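Local coordinates for protein UDP-galactopyranose mutase (Deinococcus radiodurans, PDB 3HDQ) that probably interconverts UDP-galactopyranose and UDP-galactofuranose, using a bound FAD cofactor, at residues C268-R280 against P333-Y346. Sequence-based numbering, arbitrary orientation.
With GDU (galactose-uridine-5'-diphosphate), chain K.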
loop_
_atom_site.group_PDB
_atom_site.type_symbol
_atom_site.label_atom_id
_atom_site.label_comp_id
_atom_site.label_asym_id
_atom_site.label_seq_id
_atom_site.Cartn_x
_atom_site.Cartn_y
_atom_site.Cartn_z
ATOM N N CYS A 268 -20.135 -4.278 28.776
ATOM C CA CYS A 268 -21.056 -4.773 29.801
ATOM C C CYS A 268 -20.642 -4.432 31.240
ATOM O O CYS A 268 -21.460 -4.514 32.156
ATOM C CB CYS A 268 -21.306 -6.283 29.642
ATOM S SG CYS A 268 -19.934 -7.372 30.110
ATOM N N TYR A 269 -19.388 -4.045 31.447
ATOM C CA TYR A 269 -18.967 -3.603 32.774
ATOM C C TYR A 269 -18.595 -2.127 32.776
ATOM O O TYR A 269 -17.978 -1.651 33.718
ATOM C CB TYR A 269 -17.778 -4.408 33.308
ATOM C CG TYR A 269 -18.005 -5.898 33.484
ATOM C CD1 TYR A 269 -18.945 -6.382 34.382
ATOM C CD2 TYR A 269 -17.252 -6.818 32.770
ATOM C CE1 TYR A 269 -19.141 -7.750 34.549
ATOM C CE2 TYR A 269 -17.437 -8.183 32.926
ATOM C CZ TYR A 269 -18.385 -8.643 33.813
ATOM O OH TYR A 269 -18.571 -9.997 33.966
ATOM N N GLY A 270 -18.959 -1.408 31.721
ATOM C CA GLY A 270 -18.566 -0.017 31.585
ATOM C C GLY A 270 -17.320 0.146 30.725
ATOM O O GLY A 270 -16.679 -0.838 30.350
ATOM N N LYS A 271 -16.970 1.389 30.412
ATOM C CA LYS A 271 -15.859 1.654 29.507
ATOM C C LYS A 271 -14.494 1.426 30.164
ATOM O O LYS A 271 -14.208 2.004 31.208
ATOM C CB LYS A 271 -15.951 3.081 28.959
ATOM C CG LYS A 271 -14.880 3.408 27.916
ATOM C CD LYS A 271 -15.101 2.627 26.615
ATOM C CE LYS A 271 -13.988 2.885 25.590
ATOM N NZ LYS A 271 -12.736 2.144 25.923
ATOM N N LEU A 272 -13.674 0.560 29.563
ATOM C CA LEU A 272 -12.276 0.403 29.959
ATOM C C LEU A 272 -11.507 1.589 29.376
ATOM O O LEU A 272 -11.575 1.827 28.176
ATOM C CB LEU A 272 -11.702 -0.879 29.367
ATOM C CG LEU A 272 -10.978 -1.854 30.293
ATOM C CD1 LEU A 272 -9.987 -2.698 29.499
ATOM C CD2 LEU A 272 -10.300 -1.147 31.475
ATOM N N PRO A 273 -10.790 2.351 30.214
ATOM C CA PRO A 273 -10.093 3.527 29.668
ATOM C C PRO A 273 -8.900 3.178 28.773
ATOM O O PRO A 273 -7.988 2.463 29.194
ATOM C CB PRO A 273 -9.599 4.267 30.925
ATOM C CG PRO A 273 -10.428 3.708 32.054
ATOM C CD PRO A 273 -10.688 2.279 31.681
ATOM N N TYR A 274 -8.925 3.672 27.540
ATOM C CA TYR A 274 -7.754 3.642 26.676
ATOM C C TYR A 274 -7.436 5.068 26.291
ATOM O O TYR A 274 -8.335 5.839 25.949
ATOM C CB TYR A 274 -8.021 2.863 25.392
ATOM C CG TYR A 274 -8.218 1.374 25.544
ATOM C CD1 TYR A 274 -9.469 0.848 25.841
ATOM C CD2 TYR A 274 -7.165 0.495 25.350
ATOM C CE1 TYR A 274 -9.658 -0.516 25.958
ATOM C CE2 TYR A 274 -7.339 -0.853 25.458
ATOM C CZ TYR A 274 -8.591 -1.358 25.770
ATOM O OH TYR A 274 -8.771 -2.710 25.882
ATOM N N ARG A 275 -6.157 5.418 26.323
ATOM C CA ARG A 275 -5.763 6.756 25.927
ATOM C C ARG A 275 -5.575 6.807 24.407
ATOM O O ARG A 275 -5.117 5.843 23.804
ATOM C CB ARG A 275 -4.493 7.164 26.664
ATOM C CG ARG A 275 -4.163 8.639 26.540
ATOM C CD ARG A 275 -5.153 9.518 27.285
ATOM N NE ARG A 275 -4.560 10.834 27.477
ATOM C CZ ARG A 275 -5.224 11.939 27.795
ATOM N NH1 ARG A 275 -6.540 11.924 27.961
ATOM N NH2 ARG A 275 -4.556 13.071 27.947
ATOM N N SER A 276 -5.951 7.921 23.791
ATOM C CA SER A 276 -5.850 8.068 22.344
ATOM C C SER A 276 -4.878 9.196 21.975
ATOM O O SER A 276 -4.321 9.849 22.850
ATOM C CB SER A 276 -7.236 8.338 21.752
ATOM O OG SER A 276 -7.266 8.128 20.347
ATOM N N LEU A 277 -4.694 9.425 20.676
ATOM C CA LEU A 277 -3.791 10.461 20.178
ATOM C C LEU A 277 -4.358 11.123 18.942
ATOM O O LEU A 277 -5.082 10.501 18.173
ATOM C CB LEU A 277 -2.430 9.869 19.803
ATOM C CG LEU A 277 -1.629 9.320 20.971
ATOM C CD1 LEU A 277 -0.444 8.509 20.486
ATOM C CD2 LEU A 277 -1.200 10.466 21.880
ATOM N N GLU A 278 -4.005 12.388 18.747
ATOM C CA GLU A 278 -4.237 13.042 17.472
ATOM C C GLU A 278 -2.889 13.405 16.867
ATOM O O GLU A 278 -2.035 13.970 17.540
ATOM C CB GLU A 278 -5.103 14.281 17.635
ATOM C CG GLU A 278 -5.249 15.077 16.348
ATOM C CD GLU A 278 -5.800 16.467 16.580
ATOM O OE1 GLU A 278 -6.389 16.703 17.656
ATOM O OE2 GLU A 278 -5.643 17.325 15.689
ATOM N N PHE A 279 -2.700 13.066 15.599
ATOM C CA PHE A 279 -1.423 13.275 14.939
ATOM C C PHE A 279 -1.517 14.407 13.944
ATOM O O PHE A 279 -2.409 14.421 13.106
ATOM C CB PHE A 279 -0.987 12.003 14.202
ATOM C CG PHE A 279 -0.989 10.770 15.060
ATOM C CD1 PHE A 279 -2.076 9.911 15.055
ATOM C CD2 PHE A 279 0.090 10.475 15.871
ATOM C CE1 PHE A 279 -2.086 8.768 15.836
ATOM C CE2 PHE A 279 0.096 9.336 16.664
ATOM C CZ PHE A 279 -0.994 8.477 16.648
ATOM N N ARG A 280 -0.600 15.363 14.036
ATOM C CA ARG A 280 -0.528 16.397 13.027
ATOM C C ARG A 280 0.767 16.280 12.229
ATOM O O ARG A 280 1.872 16.503 12.733
ATOM C CB ARG A 280 -0.737 17.788 13.630
ATOM C CG ARG A 280 -2.205 18.058 13.909
ATOM C CD ARG A 280 -2.432 19.336 14.678
ATOM N NE ARG A 280 -3.622 19.223 15.516
ATOM C CZ ARG A 280 -4.086 20.191 16.297
ATOM N NH1 ARG A 280 -3.468 21.366 16.345
ATOM N NH2 ARG A 280 -5.173 19.984 17.026
ATOM N N PRO A 333 -8.291 3.627 20.421
ATOM C CA PRO A 333 -7.506 3.319 21.617
ATOM C C PRO A 333 -6.081 2.944 21.228
ATOM O O PRO A 333 -5.918 2.084 20.365
ATOM C CB PRO A 333 -8.230 2.098 22.207
ATOM C CG PRO A 333 -8.878 1.423 21.024
ATOM C CD PRO A 333 -9.135 2.499 19.980
ATOM N N TYR A 334 -5.082 3.571 21.851
ATOM C CA TYR A 334 -3.673 3.255 21.586
ATOM C C TYR A 334 -2.916 2.779 22.830
ATOM O O TYR A 334 -1.953 2.027 22.715
ATOM C CB TYR A 334 -2.929 4.458 20.995
ATOM C CG TYR A 334 -3.458 4.956 19.667
ATOM C CD1 TYR A 334 -3.783 6.292 19.493
ATOM C CD2 TYR A 334 -3.630 4.095 18.590
ATOM C CE1 TYR A 334 -4.262 6.761 18.299
ATOM C CE2 TYR A 334 -4.112 4.560 17.379
ATOM C CZ TYR A 334 -4.428 5.896 17.241
ATOM O OH TYR A 334 -4.910 6.383 16.037
ATOM N N TYR A 335 -3.351 3.219 24.009
ATOM C CA TYR A 335 -2.676 2.879 25.260
ATOM C C TYR A 335 -3.664 2.386 26.311
ATOM O O TYR A 335 -4.656 3.059 26.587
ATOM C CB TYR A 335 -2.021 4.118 25.873
ATOM C CG TYR A 335 -0.957 4.831 25.057
ATOM C CD1 TYR A 335 -1.303 5.756 24.083
ATOM C CD2 TYR A 335 0.397 4.615 25.306
ATOM C CE1 TYR A 335 -0.339 6.418 23.361
ATOM C CE2 TYR A 335 1.368 5.275 24.587
ATOM C CZ TYR A 335 0.997 6.177 23.619
ATOM O OH TYR A 335 1.958 6.834 22.897
ATOM N N PRO A 336 -3.379 1.238 26.938
ATOM C CA PRO A 336 -4.081 0.965 28.192
ATOM C C PRO A 336 -3.611 1.996 29.217
ATOM O O PRO A 336 -2.547 2.596 29.023
ATOM C CB PRO A 336 -3.563 -0.423 28.601
ATOM C CG PRO A 336 -2.751 -0.923 27.446
ATOM C CD PRO A 336 -2.307 0.268 26.674
ATOM N N VAL A 337 -4.375 2.188 30.287
ATOM C CA VAL A 337 -4.045 3.171 31.315
ATOM C C VAL A 337 -3.756 2.483 32.661
ATOM O O VAL A 337 -4.631 2.397 33.520
ATOM C CB VAL A 337 -5.195 4.190 31.473
ATOM C CG1 VAL A 337 -4.830 5.282 32.473
ATOM C CG2 VAL A 337 -5.557 4.791 30.115
ATOM N N PRO A 338 -2.518 1.997 32.848
ATOM C CA PRO A 338 -2.210 1.198 34.038
ATOM C C PRO A 338 -2.370 1.991 35.350
ATOM O O PRO A 338 -1.617 2.923 35.619
ATOM C CB PRO A 338 -0.743 0.782 33.809
ATOM C CG PRO A 338 -0.512 0.988 32.341
ATOM C CD PRO A 338 -1.329 2.178 31.999
ATOM N N ARG A 339 -3.379 1.619 36.133
ATOM C CA ARG A 339 -3.620 2.146 37.473
ATOM C C ARG A 339 -4.655 1.223 38.103
ATOM O O ARG A 339 -5.402 0.555 37.386
ATOM C CB ARG A 339 -4.135 3.587 37.428
ATOM C CG ARG A 339 -5.398 3.768 36.635
ATOM C CD ARG A 339 -5.662 5.234 36.352
ATOM N NE ARG A 339 -5.778 6.046 37.563
ATOM C CZ ARG A 339 -6.864 6.743 37.880
ATOM N NH1 ARG A 339 -7.916 6.710 37.078
ATOM N NH2 ARG A 339 -6.906 7.472 38.989
ATOM N N PRO A 340 -4.704 1.176 39.444
ATOM C CA PRO A 340 -5.565 0.220 40.168
ATOM C C PRO A 340 -7.046 0.216 39.735
ATOM O O PRO A 340 -7.601 -0.874 39.592
ATOM C CB PRO A 340 -5.417 0.657 41.630
ATOM C CG PRO A 340 -4.061 1.327 41.681
ATOM C CD PRO A 340 -3.942 2.041 40.364
ATOM N N GLU A 341 -7.667 1.378 39.520
ATOM C CA GLU A 341 -9.073 1.395 39.105
ATOM C C GLU A 341 -9.294 0.742 37.746
ATOM O O GLU A 341 -10.373 0.204 37.492
ATOM C CB GLU A 341 -9.735 2.796 39.152
ATOM C CG GLU A 341 -8.838 3.988 38.962
ATOM C CD GLU A 341 -7.977 4.254 40.184
ATOM O OE1 GLU A 341 -6.779 3.901 40.150
ATOM O OE2 GLU A 341 -8.500 4.791 41.187
ATOM N N ASN A 342 -8.280 0.780 36.878
ATOM C CA ASN A 342 -8.407 0.171 35.558
ATOM C C ASN A 342 -8.036 -1.321 35.533
ATOM O O ASN A 342 -8.669 -2.100 34.831
ATOM C CB ASN A 342 -7.633 0.967 34.499
ATOM C CG ASN A 342 -8.193 2.358 34.296
ATOM O OD1 ASN A 342 -9.348 2.633 34.640
ATOM N ND2 ASN A 342 -7.376 3.253 33.733
ATOM N N ALA A 343 -7.021 -1.717 36.297
ATOM C CA ALA A 343 -6.651 -3.128 36.402
ATOM C C ALA A 343 -7.811 -3.915 37.005
ATOM O O ALA A 343 -8.012 -5.094 36.713
ATOM C CB ALA A 343 -5.398 -3.294 37.258
ATOM N N GLU A 344 -8.549 -3.225 37.867
ATOM C CA GLU A 344 -9.752 -3.724 38.501
ATOM C C GLU A 344 -10.763 -4.089 37.430
ATOM O O GLU A 344 -11.202 -5.231 37.332
ATOM C CB GLU A 344 -10.316 -2.608 39.393
ATOM C CG GLU A 344 -11.665 -2.871 40.038
ATOM C CD GLU A 344 -11.555 -3.717 41.294
ATOM O OE1 GLU A 344 -10.597 -4.513 41.392
ATOM O OE2 GLU A 344 -12.430 -3.585 42.180
ATOM N N LEU A 345 -11.131 -3.097 36.632
ATOM C CA LEU A 345 -12.074 -3.283 35.543
ATOM C C LEU A 345 -11.608 -4.353 34.542
ATOM O O LEU A 345 -12.402 -5.198 34.119
ATOM C CB LEU A 345 -12.283 -1.960 34.821
ATOM C CG LEU A 345 -13.700 -1.585 34.432
ATOM C CD1 LEU A 345 -13.670 -0.801 33.149
ATOM C CD2 LEU A 345 -14.578 -2.820 34.298
ATOM N N TYR A 346 -10.327 -4.326 34.168
ATOM C CA TYR A 346 -9.823 -5.311 33.216
ATOM C C TYR A 346 -9.965 -6.739 33.730
ATOM O O TYR A 346 -10.320 -7.640 32.978
ATOM C CB TYR A 346 -8.360 -5.071 32.813
ATOM C CG TYR A 346 -7.829 -6.228 31.996
ATOM C CD1 TYR A 346 -8.329 -6.493 30.721
ATOM C CD2 TYR A 346 -6.877 -7.087 32.511
ATOM C CE1 TYR A 346 -7.865 -7.569 29.972
ATOM C CE2 TYR A 346 -6.404 -8.169 31.767
ATOM C CZ TYR A 346 -6.901 -8.401 30.501
ATOM O OH TYR A 346 -6.432 -9.463 29.769
HETATM N N1 GDU K . 7.932 9.972 30.299
HETATM C C2 GDU K . 8.144 11.165 30.611
HETATM N N3 GDU K . 8.848 12.122 30.178
HETATM C C4 GDU K . 9.559 11.799 29.084
HETATM C C5 GDU K . 9.434 10.419 28.559
HETATM C C6 GDU K . 8.612 9.558 29.191
HETATM O O2 GDU K . 7.386 11.553 31.748
HETATM O O4 GDU K . 10.268 12.629 28.519
HETATM C C1D GDU K . 7.022 9.103 30.989
HETATM C C2D GDU K . 5.514 9.210 30.661
HETATM O O2D GDU K . 4.690 8.802 31.747
HETATM C C3D GDU K . 5.419 8.267 29.479
HETATM C C4D GDU K . 6.234 7.104 30.040
HETATM O O4D GDU K . 7.296 7.703 30.789
HETATM O O3D GDU K . 4.064 7.933 29.192
HETATM C C5D GDU K . 6.603 6.002 29.058
HETATM O O5D GDU K . 7.448 6.662 28.097
HETATM P PA GDU K . 7.513 6.214 26.566
HETATM O O1A GDU K . 8.697 6.875 25.947
HETATM O O2A GDU K . 7.700 4.755 26.528
HETATM O O3A GDU K . 6.230 6.727 25.782
HETATM P PB GDU K . 5.667 5.999 24.495
HETATM O O1B GDU K . 4.480 6.833 24.188
HETATM O O2B GDU K . 5.188 4.605 24.664
HETATM O O3B GDU K . 6.635 6.104 23.218
HETATM C "C1'" GDU K . 6.718 5.379 21.975
HETATM C "C2'" GDU K . 7.546 4.096 22.197
HETATM C "C3'" GDU K . 8.826 4.542 22.943
HETATM C "C4'" GDU K . 9.678 5.393 21.954
HETATM C "C5'" GDU K . 8.785 6.530 21.382
HETATM C "C6'" GDU K . 9.422 7.272 20.174
HETATM O "O2'" GDU K . 6.789 3.088 22.892
HETATM O "O3'" GDU K . 9.525 3.370 23.420
HETATM O "O4'" GDU K . 10.154 4.518 20.910
HETATM O "O5'" GDU K . 7.404 6.236 21.029
HETATM O "O6'" GDU K . 10.045 8.522 20.553
#
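Leu277 lays its CD1 methyl against the ring edge of Tyr335, 3.6 Å from CE1, while its CB rests on Tyr334 CD1. Tyr334 and Tyr335 both face Arg275 in a classic beta bulge of the antiparallel pairing: Tyr334 N and Tyr335 N both donate to Arg275 O, and Arg275 N returns a 2.8 Å bond to Tyr335 O. The bulge lies at the edge of the mixed sheet, where strand 274-284 is outermost, and Leu277, Tyr334 and Tyr335 all touch FAD. With CG anti to its carbonyl carbon (chi1 -60°), Tyr335 reaches the substrate, its OH donating to GDU O1B at 2.8 Å. A phenylalanine in its place would probably keep the packing on Leu277 but cost this diphosphate oxygen the hydroxyl that Tyr335 gives it. Tyr334 meets the Phe279 ring obliquely, the planes at 59°. Beyond the bulge, Tyr274 CB packs on Pro333 CB, and Tyr274 OH bonds to Leu365 O. Farther on, the loop before the strand meets helix 340-355, where Leu345 CD1 lies 3.8 Å from Leu272 CD2 and Leu345 CD2 touches Tyr269 CB. The amide of Asn342 is fixed by ND2 donating in plane to a lone pair of Val337 O, which sets OD1 3.0 Å from Pro273 CG.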